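PDB 4MG4: phosphonomutase from Burkholderia cenocepacia J2315, which is a phosphonomutase of the phosphoenolpyruvate phosphomutase family, built on a TIM-barrel fold. Local coordinates for residues S38-A43 and R83-P88; A49-S54 and P88-L93; D154-A159 and G191-F196. One frame throughout, in Å; residues are numbered along the deposited sequence.

Interaction 1: S38-A43 and R83-P88; sequences SARVVA and RATDLP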
# COMPACT_ATOMS: atom_id res chain seq x y z
N SER A 38 4.45 2.30 4.48
CA SER A 38 3.84 3.54 4.94
C SER A 38 4.15 3.77 6.44
O SER A 38 4.39 4.91 6.88
CB SER A 38 2.35 3.62 4.63
OG SER A 38 1.57 2.51 5.10
N ALA A 39 4.18 2.68 7.19
CA ALA A 39 4.58 2.77 8.61
C ALA A 39 5.97 3.32 8.78
O ALA A 39 6.21 4.22 9.61
CB ALA A 39 4.48 1.40 9.27
N ARG A 40 6.91 2.75 8.02
CA ARG A 40 8.30 3.21 8.04
C ARG A 40 8.45 4.67 7.63
O ARG A 40 9.17 5.46 8.30
CB ARG A 40 9.16 2.31 7.17
CG ARG A 40 10.64 2.70 7.09
CD ARG A 40 11.23 3.25 8.38
NE ARG A 40 11.48 2.25 9.41
CZ ARG A 40 11.75 2.53 10.69
NH1 ARG A 40 11.80 3.79 11.13
NH2 ARG A 40 11.97 1.54 11.55
N VAL A 41 7.76 5.07 6.57
CA VAL A 41 7.78 6.49 6.14
C VAL A 41 7.25 7.44 7.20
O VAL A 41 7.86 8.50 7.47
CB VAL A 41 7.00 6.66 4.84
CG1 VAL A 41 6.68 8.13 4.55
CG2 VAL A 41 7.75 6.01 3.69
N VAL A 42 6.14 7.08 7.83
CA VAL A 42 5.55 7.93 8.87
C VAL A 42 6.47 8.00 10.11
O VAL A 42 6.62 9.09 10.70
CB VAL A 42 4.11 7.51 9.20
CG1 VAL A 42 3.58 8.26 10.41
CG2 VAL A 42 3.22 7.77 7.99
N ALA A 43 7.02 6.87 10.53
CA ALA A 43 7.99 6.85 11.66
C ALA A 43 9.23 7.70 11.32
O ALA A 43 9.70 8.51 12.14
CB ALA A 43 8.43 5.46 11.97
N ARG A 83 5.99 -4.86 13.15
CA ARG A 83 7.39 -5.19 13.10
C ARG A 83 8.26 -4.21 12.29
O ARG A 83 9.47 -4.23 12.40
CB ARG A 83 7.57 -6.66 12.75
CG ARG A 83 7.47 -7.03 11.33
CD ARG A 83 7.84 -8.52 11.28
NE ARG A 83 7.38 -9.18 10.07
CZ ARG A 83 6.36 -10.03 10.00
NH1 ARG A 83 5.63 -10.33 11.07
NH2 ARG A 83 6.06 -10.58 8.83
N ALA A 84 7.64 -3.31 11.54
CA ALA A 84 8.36 -2.35 10.71
C ALA A 84 9.01 -1.23 11.47
O ALA A 84 9.96 -0.62 10.99
CB ALA A 84 7.40 -1.76 9.70
N THR A 85 8.50 -0.93 12.68
CA THR A 85 9.07 0.17 13.45
C THR A 85 9.02 -0.19 14.93
O THR A 85 8.32 -1.14 15.34
CB THR A 85 8.43 1.56 13.18
OG1 THR A 85 7.41 1.84 14.14
CG2 THR A 85 7.93 1.76 11.70
N ASP A 86 9.75 0.62 15.72
CA ASP A 86 9.79 0.50 17.17
C ASP A 86 8.70 1.35 17.88
O ASP A 86 8.62 1.40 19.13
CB ASP A 86 11.18 0.95 17.67
CG ASP A 86 12.28 -0.02 17.24
OD1 ASP A 86 12.00 -1.24 17.29
OD2 ASP A 86 13.38 0.42 16.84
N LEU A 87 7.87 2.03 17.11
CA LEU A 87 6.83 2.87 17.70
C LEU A 87 5.66 2.06 18.23
O LEU A 87 5.35 0.96 17.74
CB LEU A 87 6.30 3.90 16.71
CG LEU A 87 7.29 4.95 16.11
CD1 LEU A 87 6.61 5.85 15.12
CD2 LEU A 87 7.88 5.77 17.27
N PRO A 88 4.97 2.59 19.24
CA PRO A 88 3.69 2.01 19.62
C PRO A 88 2.67 2.11 18.48
O PRO A 88 2.59 3.15 17.84
CB PRO A 88 3.21 2.90 20.79
CG PRO A 88 4.40 3.72 21.17
CD PRO A 88 5.22 3.86 19.94
O HOH W 1 11.02 3.09 14.47
O HOH W 2 10.89 -0.44 7.99
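Arg40 reaches Thr85 and Ala84 because its chain starts extended and then folds over. CG stands anti to the backbone N (chi1 180°), and bends at chi2 and chi3 swing the guanidinium across to residues 83-88. On the other side, Thr85 sets its methyl CG2 roughly anti to its own carbonyl carbon, beside the backbone N; its chi1 of 95° is well away from a staggered value. That methyl lies over the centre of one guanidinium face, 4.0 Å from Arg40 CZ. Arg40 NH2 gives a weak, bent hydrogen bond to Ala84 O (3.0 Å). A water bridges the same two residues: it accepts from Arg40 NE in the guanidinium plane and donates to Ala84 O. A second water accepts from Asp86 N and, weakly, from Arg40 NH2. The main polar partner of Arg40 is Asp44, which forms a salt bridge with NH1.

Away from the guanidinium the contact is apolar. Thr85 CG2 also touches Ala43 CB (3.7 Å) and sits against the backbone at Ala39 O. Leu87 CD1 touches the same Ala43 CB, also at 3.7 Å. Ala39 CB and Ala84 CB face each other at 4.3 Å. Thr85 OG1 accepts from Leu87 N at 3.0 Å, closing an ST turn.

Leu50 of strand 50-52 packs against Ala39, Thr85 and Leu87. Helix 36-44 thus packs on the end of helix 71-84 and on the turn at Thr85 that leads into strand 89-92, a neighbouring-helix contact in the outer layer of a TIM barrel.

Interaction 2: A49-S54 and P88-L93; sequences ALATGS and PVTVDL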
# COMPACT_ATOMS: atom_id res chain seq x y z
N ALA A 49 3.84 7.80 17.44
CA ALA A 49 3.11 6.56 17.48
C ALA A 49 2.48 6.39 16.11
O ALA A 49 2.38 7.37 15.36
CB ALA A 49 2.03 6.65 18.53
N LEU A 50 2.04 5.18 15.80
CA LEU A 50 1.30 4.87 14.56
C LEU A 50 -0.11 4.33 14.86
O LEU A 50 -0.32 3.63 15.86
CB LEU A 50 2.01 3.80 13.76
CG LEU A 50 3.48 4.17 13.40
CD1 LEU A 50 4.07 2.97 12.71
CD2 LEU A 50 3.64 5.45 12.60
N ALA A 51 -1.03 4.62 13.93
CA ALA A 51 -2.34 4.05 13.97
C ALA A 51 -2.61 3.35 12.65
O ALA A 51 -2.11 3.80 11.60
CB ALA A 51 -3.39 5.12 14.17
N THR A 52 -3.41 2.30 12.65
CA THR A 52 -3.99 1.86 11.41
C THR A 52 -5.36 2.47 11.28
O THR A 52 -6.05 2.76 12.31
CB THR A 52 -4.05 0.36 11.31
OG1 THR A 52 -5.07 -0.12 12.20
CG2 THR A 52 -2.72 -0.25 11.71
N GLY A 53 -5.81 2.60 10.04
CA GLY A 53 -7.17 3.02 9.80
C GLY A 53 -7.83 1.93 8.96
O GLY A 53 -7.29 1.50 7.95
N SER A 54 -9.04 1.57 9.32
CA SER A 54 -9.71 0.47 8.64
C SER A 54 -9.98 0.82 7.19
O SER A 54 -9.83 -0.07 6.33
CB SER A 54 -10.97 0.04 9.36
OG SER A 54 -12.05 0.95 9.22
N PRO A 88 4.97 2.59 19.24
CA PRO A 88 3.69 2.01 19.62
C PRO A 88 2.67 2.11 18.48
O PRO A 88 2.59 3.15 17.84
CB PRO A 88 3.21 2.90 20.79
CG PRO A 88 4.40 3.72 21.17
CD PRO A 88 5.22 3.86 19.94
N VAL A 89 1.91 1.01 18.29
CA VAL A 89 0.94 0.93 17.20
C VAL A 89 -0.43 0.66 17.80
O VAL A 89 -0.58 -0.33 18.56
CB VAL A 89 1.27 -0.21 16.19
CG1 VAL A 89 0.18 -0.34 15.14
CG2 VAL A 89 2.63 0.07 15.56
N THR A 90 -1.42 1.46 17.40
CA THR A 90 -2.82 1.22 17.74
C THR A 90 -3.57 0.79 16.51
O THR A 90 -3.24 1.28 15.38
CB THR A 90 -3.44 2.46 18.41
OG1 THR A 90 -4.76 2.14 18.88
CG2 THR A 90 -3.40 3.68 17.52
N VAL A 91 -4.57 -0.07 16.68
CA VAL A 91 -5.27 -0.66 15.55
C VAL A 91 -6.75 -0.31 15.55
O VAL A 91 -7.44 -0.49 16.55
CB VAL A 91 -5.04 -2.18 15.47
CG1 VAL A 91 -5.56 -2.91 16.70
CG2 VAL A 91 -5.76 -2.77 14.27
N ASP A 92 -7.25 0.08 14.39
CA ASP A 92 -8.68 0.28 14.20
C ASP A 92 -9.36 -1.06 14.02
O ASP A 92 -9.16 -1.74 13.00
CB ASP A 92 -8.93 1.19 13.00
CG ASP A 92 -10.40 1.49 12.74
OD1 ASP A 92 -11.29 1.07 13.49
OD2 ASP A 92 -10.61 2.25 11.74
N LEU A 93 -10.12 -1.47 15.01
CA LEU A 93 -10.88 -2.75 14.94
C LEU A 93 -12.34 -2.59 14.55
O LEU A 93 -13.14 -3.53 14.71
CB LEU A 93 -10.78 -3.47 16.26
CG LEU A 93 -9.33 -3.83 16.62
CD1 LEU A 93 -9.29 -4.45 17.99
CD2 LEU A 93 -8.67 -4.76 15.60
O HOH W 3 -7.13 -1.24 10.81
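Leu50 and Thr90 are joined through the backbones of two adjacent parallel strands. Leu50 N bonds to Pro88 O, Thr90 N to Leu50 O, and Thr52 N to Thr90 O, each at 2.9 Å. The strand axes run 17° apart. This end is tightly packed and buried. Thr90 CG2 presses on Ala51 CB at 3.6 Å, on the same face of the sheet. On the other face Leu50 CB meets Val89 CG2 more distantly, and helix 71-84 covers Val89.

The far end is more polar and more open, with Ser54 and Asp92 partly exposed. Here side chains take over from the backbone ladder. Thr52 OG1 lies between its backbone N and carbonyl carbon (chi1 72°), and from there it accepts from Asp92 N at 3.1 Å. A water joins the same hydroxyl to Asp92 O. Asp92 CG is anti to its backbone N (chi1 -178°), which carries the carboxylate across to the start of helix 54-60. OD2 accepts from Ser54 N at 3.0 Å, met from above the carboxylate plane. Ser54 OG lies 3.2 Å from Asp92 OD2, a weaker and unsettled contact.

Each carboxylate oxygen of Asp92 thus takes a backbone N-H, OD2 from Ser54 and OD1 from Glu94. The pair fixes the rotation of the group and ties the strand end to the first turn of helix 54-60.

Interaction 3: D154-A159 and G191-F196; sequences DYFINA and GADGLF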
# COMPACT_ATOMS: atom_id res chain seq x y z
N ASP A 154 -0.59 -3.32 29.10
CA ASP A 154 -1.00 -1.88 29.17
C ASP A 154 -1.53 -1.54 27.77
O ASP A 154 -0.77 -1.42 26.80
CB ASP A 154 0.21 -1.05 29.53
CG ASP A 154 -0.11 0.36 29.91
OD1 ASP A 154 -1.21 0.83 29.62
OD2 ASP A 154 0.80 1.01 30.52
N TYR A 155 -2.85 -1.48 27.67
CA TYR A 155 -3.54 -1.46 26.36
C TYR A 155 -4.64 -0.42 26.38
O TYR A 155 -5.45 -0.39 27.31
CB TYR A 155 -4.16 -2.82 26.09
CG TYR A 155 -4.81 -3.03 24.73
CD1 TYR A 155 -4.10 -3.52 23.66
CD2 TYR A 155 -6.15 -2.76 24.53
CE1 TYR A 155 -4.73 -3.76 22.41
CE2 TYR A 155 -6.79 -3.04 23.32
CZ TYR A 155 -6.06 -3.52 22.25
OH TYR A 155 -6.65 -3.81 21.03
N PHE A 156 -4.63 0.43 25.37
CA PHE A 156 -5.50 1.62 25.34
C PHE A 156 -6.72 1.34 24.44
O PHE A 156 -6.62 1.26 23.18
CB PHE A 156 -4.69 2.81 24.88
CG PHE A 156 -5.34 4.14 25.10
CD1 PHE A 156 -6.39 4.58 24.27
CD2 PHE A 156 -4.91 4.97 26.10
CE1 PHE A 156 -7.01 5.81 24.48
CE2 PHE A 156 -5.55 6.21 26.31
CZ PHE A 156 -6.59 6.61 25.52
N ILE A 157 -7.89 1.28 25.06
CA ILE A 157 -9.17 1.13 24.34
C ILE A 157 -9.76 2.49 24.10
O ILE A 157 -10.21 3.15 25.03
CB ILE A 157 -10.18 0.20 25.10
CG1 ILE A 157 -9.56 -1.20 25.26
CG2 ILE A 157 -11.49 0.11 24.35
CD1 ILE A 157 -10.37 -2.11 26.18
N ASN A 158 -9.70 2.92 22.85
CA ASN A 158 -10.25 4.21 22.44
C ASN A 158 -11.66 3.90 21.92
O ASN A 158 -11.82 3.34 20.86
CB ASN A 158 -9.38 4.83 21.35
CG ASN A 158 -9.65 6.30 21.11
OD1 ASN A 158 -9.95 7.06 22.02
ND2 ASN A 158 -9.42 6.73 19.86
N ALA A 159 -12.70 4.24 22.69
CA ALA A 159 -14.09 3.93 22.35
C ALA A 159 -14.63 4.99 21.44
O ALA A 159 -14.71 6.17 21.83
CB ALA A 159 -14.98 3.84 23.62
N GLY A 191 -14.67 0.31 31.04
CA GLY A 191 -13.23 0.18 30.92
C GLY A 191 -12.55 0.84 29.73
O GLY A 191 -11.35 0.63 29.54
N ALA A 192 -13.25 1.69 28.99
CA ALA A 192 -12.57 2.44 27.93
C ALA A 192 -11.54 3.43 28.52
O ALA A 192 -11.74 3.95 29.64
CB ALA A 192 -13.57 3.21 27.08
N ASP A 193 -10.49 3.69 27.76
CA ASP A 193 -9.45 4.61 28.15
C ASP A 193 -9.55 5.97 27.47
O ASP A 193 -9.05 6.97 28.00
CB ASP A 193 -8.06 4.03 27.83
CG ASP A 193 -7.81 2.68 28.50
OD1 ASP A 193 -7.54 2.69 29.73
OD2 ASP A 193 -7.95 1.64 27.83
N GLY A 194 -10.16 6.02 26.30
CA GLY A 194 -10.32 7.25 25.56
C GLY A 194 -11.66 7.27 24.86
O GLY A 194 -12.32 6.27 24.74
N LEU A 195 -12.10 8.46 24.46
CA LEU A 195 -13.35 8.63 23.71
C LEU A 195 -13.03 9.28 22.39
O LEU A 195 -12.42 10.36 22.38
CB LEU A 195 -14.30 9.56 24.46
CG LEU A 195 -15.67 9.84 23.84
CD1 LEU A 195 -16.51 8.55 23.94
CD2 LEU A 195 -16.26 11.06 24.52
N PHE A 196 -13.45 8.69 21.29
CA PHE A 196 -13.29 9.25 19.96
C PHE A 196 -14.69 9.63 19.40
O PHE A 196 -15.61 8.81 19.35
CB PHE A 196 -12.58 8.23 19.06
CG PHE A 196 -12.41 8.64 17.61
CD1 PHE A 196 -12.14 9.96 17.26
CD2 PHE A 196 -12.43 7.69 16.62
CE1 PHE A 196 -11.87 10.32 15.93
CE2 PHE A 196 -12.25 8.03 15.29
CZ PHE A 196 -11.97 9.36 14.96
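Asp193 packs on Phe156 and bonds to Ile157 within the beta-alpha-beta unit formed by strand 156-160, helix 174-190 and strand 194-196 of the TIM barrel. Asp193 CB sits over the centre of the Phe156 ring, 3.6 Å from its centroid, in a CH-pi contact. With CG anti to the carbonyl carbon (chi1 -58°), the chain runs on beyond the ring toward the backbone of strand 156-160. CG comes to 3.7 Å from Ile157 N. At the tip, OD2 accepts from Ile157 N at 2.8 Å through its anti lone pair, in an almost straight bond (174°). OD2 also forms a salt bridge with Arg145, and OD1 forms one with Arg19. These two arginines, one on each oxygen, would be expected to favour the charged form.

Ile157 O accepts from both Asp193 N and Gly194 N. The ladder then continues with Ala159 N to Gly194 O and Phe196 N to Ala159 O. Gly194 packs its backbone against Phe156 CE1 and Asn158 OD1. Ala159 CB meets Ala192 CB on the helix side of the sheet.

The Asn158 amide lies obliquely beside Phe196, near its CB, with the amide and ring planes 21° apart. Its ND2 donates to Asn218 and Asn120 within the barrel. The same ND2 atom lies 3.6 Å from Phe196 CB.

In the fold
Interactions 1 and 2 share Pro88, and their segments alternate along the chain. Leu50 joins them: its CD2 touches Val42 CG1 at 3.6 Å, while its CD1 touches Ala39 CB at 3.8 Å. The helix layer of interaction 1 therefore rests directly on the strand pair of interaction 2, with centres 11 Å apart. Interaction 3 belongs to the same closed eight-stranded sheet, with its centre 13 Å from that of interaction 2. Strand 118-122 lies between strands 89-92 and 156-160. Leu93 CD1 and Tyr155 OH touch at 4.1 Å. Interactions 1 and 3 do not touch; their nearest atoms are about 8 Å apart.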